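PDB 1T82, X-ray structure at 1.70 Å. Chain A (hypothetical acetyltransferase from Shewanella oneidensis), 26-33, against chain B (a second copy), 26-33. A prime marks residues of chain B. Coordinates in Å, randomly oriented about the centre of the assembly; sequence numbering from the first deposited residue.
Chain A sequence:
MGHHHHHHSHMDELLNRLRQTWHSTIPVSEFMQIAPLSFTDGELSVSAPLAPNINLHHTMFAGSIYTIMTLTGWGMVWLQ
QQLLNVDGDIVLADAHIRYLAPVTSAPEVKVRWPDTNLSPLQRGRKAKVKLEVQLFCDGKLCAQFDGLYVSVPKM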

# COMPACT_ATOMS: atom_id res chain seq x y z
N ILE A 26 8.59 -11.21 -4.77
CA ILE A 26 8.13 -9.83 -4.70
C ILE A 26 9.30 -8.89 -4.44
O ILE A 26 9.64 -8.61 -3.28
CB ILE A 26 7.10 -9.66 -3.56
CG1 ILE A 26 6.00 -10.72 -3.70
CG2 ILE A 26 6.52 -8.26 -3.58
CD1 ILE A 26 5.06 -10.79 -2.52
N PRO A 27 9.94 -8.39 -5.51
CA PRO A 27 11.08 -7.48 -5.39
C PRO A 27 10.88 -6.35 -4.38
O PRO A 27 11.81 -5.97 -3.67
CB PRO A 27 11.25 -6.97 -6.82
CG PRO A 27 10.91 -8.20 -7.62
CD PRO A 27 9.66 -8.70 -6.93
N VAL A 28 9.67 -5.80 -4.33
CA VAL A 28 9.37 -4.72 -3.40
C VAL A 28 9.54 -5.16 -1.94
O VAL A 28 10.01 -4.38 -1.11
CB VAL A 28 7.94 -4.17 -3.62
CG1 VAL A 28 7.49 -3.35 -2.40
CG2 VAL A 28 7.91 -3.30 -4.85
N SER A 29 9.17 -6.40 -1.64
CA SER A 29 9.29 -6.87 -0.25
C SER A 29 10.75 -6.98 0.15
O SER A 29 11.11 -6.82 1.31
CB SER A 29 8.57 -8.22 -0.07
OG SER A 29 9.31 -9.31 -0.59
N GLU A 30 11.61 -7.24 -0.83
CA GLU A 30 13.03 -7.35 -0.59
C GLU A 30 13.62 -5.96 -0.35
O GLU A 30 14.43 -5.77 0.56
CB GLU A 30 13.69 -8.02 -1.79
CG GLU A 30 15.18 -8.23 -1.68
CD GLU A 30 15.70 -8.97 -2.90
OE1 GLU A 30 15.58 -8.41 -4.01
OE2 GLU A 30 16.20 -10.09 -2.74
N PHE A 31 13.20 -4.99 -1.15
CA PHE A 31 13.69 -3.63 -0.99
C PHE A 31 13.27 -3.06 0.37
O PHE A 31 14.06 -2.40 1.06
CB PHE A 31 13.18 -2.71 -2.09
CG PHE A 31 13.60 -1.28 -1.92
CD1 PHE A 31 14.88 -0.87 -2.26
CD2 PHE A 31 12.72 -0.35 -1.37
CE1 PHE A 31 15.30 0.45 -2.04
CE2 PHE A 31 13.12 0.97 -1.14
CZ PHE A 31 14.41 1.36 -1.48
N MSE A 32 12.01 -3.30 0.74
CA MSE A 32 11.49 -2.80 2.02
C MSE A 32 12.05 -3.60 3.20
O MSE A 32 11.83 -3.24 4.36
CB MSE A 32 9.96 -2.88 2.04
CG MSE A 32 9.25 -1.99 1.03
SE MSE A 32 7.34 -2.18 1.21
CE MSE A 32 6.75 -0.66 0.16
N GLN A 33 12.76 -4.67 2.89
CA GLN A 33 13.37 -5.52 3.91
C GLN A 33 12.36 -6.05 4.93
O GLN A 33 12.60 -6.02 6.14
CB GLN A 33 14.49 -4.76 4.62
CG GLN A 33 15.66 -4.43 3.71
CD GLN A 33 16.73 -3.60 4.41
OE1 GLN A 33 17.04 -3.83 5.57
NE2 GLN A 33 17.29 -2.64 3.68
N ILE B 26 10.99 9.67 -0.64
CA ILE B 26 10.43 8.34 -0.43
C ILE B 26 11.17 7.30 -1.26
O ILE B 26 10.82 7.04 -2.41
CB ILE B 26 8.94 8.33 -0.81
CG1 ILE B 26 8.20 9.42 -0.03
CG2 ILE B 26 8.33 6.97 -0.56
CD1 ILE B 26 6.78 9.67 -0.50
N PRO B 27 12.22 6.67 -0.69
CA PRO B 27 13.01 5.66 -1.40
C PRO B 27 12.19 4.58 -2.10
O PRO B 27 12.57 4.13 -3.19
CB PRO B 27 13.91 5.10 -0.30
CG PRO B 27 14.11 6.30 0.60
CD PRO B 27 12.71 6.85 0.69
N VAL B 28 11.08 4.16 -1.50
CA VAL B 28 10.23 3.14 -2.10
C VAL B 28 9.66 3.61 -3.44
O VAL B 28 9.53 2.82 -4.38
CB VAL B 28 9.04 2.78 -1.17
CG1 VAL B 28 7.93 2.09 -1.97
CG2 VAL B 28 9.51 1.84 -0.06
N SER B 29 9.33 4.90 -3.53
CA SER B 29 8.76 5.43 -4.78
C SER B 29 9.77 5.39 -5.92
O SER B 29 9.39 5.24 -7.09
CB SER B 29 8.23 6.86 -4.58
OG SER B 29 9.27 7.80 -4.38
N GLU B 30 11.04 5.53 -5.58
CA GLU B 30 12.12 5.50 -6.56
C GLU B 30 12.35 4.06 -6.99
O GLU B 30 12.57 3.78 -8.17
CB GLU B 30 13.39 6.08 -5.96
CG GLU B 30 14.58 6.09 -6.90
CD GLU B 30 15.81 6.68 -6.25
OE1 GLU B 30 16.28 6.12 -5.23
OE2 GLU B 30 16.30 7.71 -6.75
N PHE B 31 12.31 3.13 -6.03
CA PHE B 31 12.51 1.73 -6.37
C PHE B 31 11.38 1.26 -7.29
O PHE B 31 11.61 0.53 -8.24
CB PHE B 31 12.57 0.86 -5.11
CG PHE B 31 12.62 -0.61 -5.41
CD1 PHE B 31 11.45 -1.35 -5.53
CD2 PHE B 31 13.85 -1.24 -5.63
CE1 PHE B 31 11.50 -2.70 -5.87
CE2 PHE B 31 13.90 -2.59 -5.97
CZ PHE B 31 12.72 -3.32 -6.09
N MSE B 32 10.16 1.71 -6.99
CA MSE B 32 8.99 1.33 -7.78
C MSE B 32 8.91 2.07 -9.11
O MSE B 32 8.07 1.76 -9.96
CB MSE B 32 7.71 1.59 -6.98
CG MSE B 32 7.50 0.67 -5.79
SE MSE B 32 5.80 0.99 -4.95
CE MSE B 32 5.82 -0.42 -3.63
N GLN B 33 9.79 3.06 -9.29
CA GLN B 33 9.84 3.86 -10.51
C GLN B 33 8.52 4.54 -10.84
O GLN B 33 8.11 4.62 -12.00
CB GLN B 33 10.31 2.99 -11.69
CG GLN B 33 11.73 2.47 -11.53
CD GLN B 33 12.79 3.55 -11.70
OE1 GLN B 33 12.50 4.74 -11.69
NE2 GLN B 33 14.05 3.12 -11.85

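How does chain A enter the contact? Ile26 sits at the N-cap position and stays out of reach of the other copy; its carbonyl serves the helix that follows, and Ile26 O accepts hydrogen bonds from Ser29 N and Ser29 OG, each at 2.8 Å. Pro27 is the first residue of the stretch to touch the other. Its ring ties back its own backbone nitrogen, which suits the first turn of a helix, where that nitrogen needs no acceptor. The CA-to-CB bond points toward the partner, and Pro27 CB lies 4.0 Å from CZ of Phe31′. The carbonyl comes closer still, with Pro27 O 3.7 Å from Phe31′ CZ, while the same oxygen, Pro27 O, accepts the helical hydrogen bond from Phe31 N at 3.0 Å.

What does Val28 add, one residue further on? Its CA-to-CB bond runs sideways to chain B, and with chi1 in the t well both methyls find partners there. Val28 CG2 lies 3.8 Å from Phe31′ CE1, at the edge of that ring near its plane, and both methyls pack on Met32′ CE, Val28 CG1 at 3.6 Å and Val28 CG2 at 3.8 Å. A compact branched side chain suits such a place, and Val28 is buried, with 46 Å² covered by the other stretch. The next two residues take no part: Ser29 points away, its hydroxyl turned back to Ile26, and Glu30 is exposed, its charged end left free of this apolar patch.

Why does Phe31 dominate the contact? It gives up 97 Å² to the other stretch, more than any other residue, and it meets its own counterpart. The two helices run roughly antiparallel, at 146° with their axes 10.8 Å apart at closest approach, and the CA-to-CB bond of each Phe31 points toward the other stretch. The rings are nearly parallel, at 15°, but slid apart so that they barely overlap, with centroids 4.7 Å apart and CD1 of Phe31 3.5 Å from CD2 of Phe31′. The slide places Phe31 CB over the face of the Phe31′ ring, 3.8 Å from its centroid, and Phe31′ CB at the same distance from the centroid of the Phe31 ring: two reciprocal CH-pi contacts. With chi1 near 180°, the Phe31 ring also reaches the start of the other helix, its CZ lying 3.7 Å from Pro27′ O and its CE2 3.7 Å from Val28′ CA.

How is the contact closed at Met32? This residue is selenomethionine, and although its CA-to-CB bond runs sideways, an extended chain with chi2 and chi3 both t brings its end nearer to chain B. There Met32 CE lies 3.7 Å from CG1 of Val28′ and 3.9 Å from CE of Met32′, so the two terminal methyls meet between the buried valines. Gln33, with positive phi in a Schellman motif, is exposed and out of reach. No hydrogen bond crosses between the stretches; apolar packing, burying 402 Å² in all, joins them.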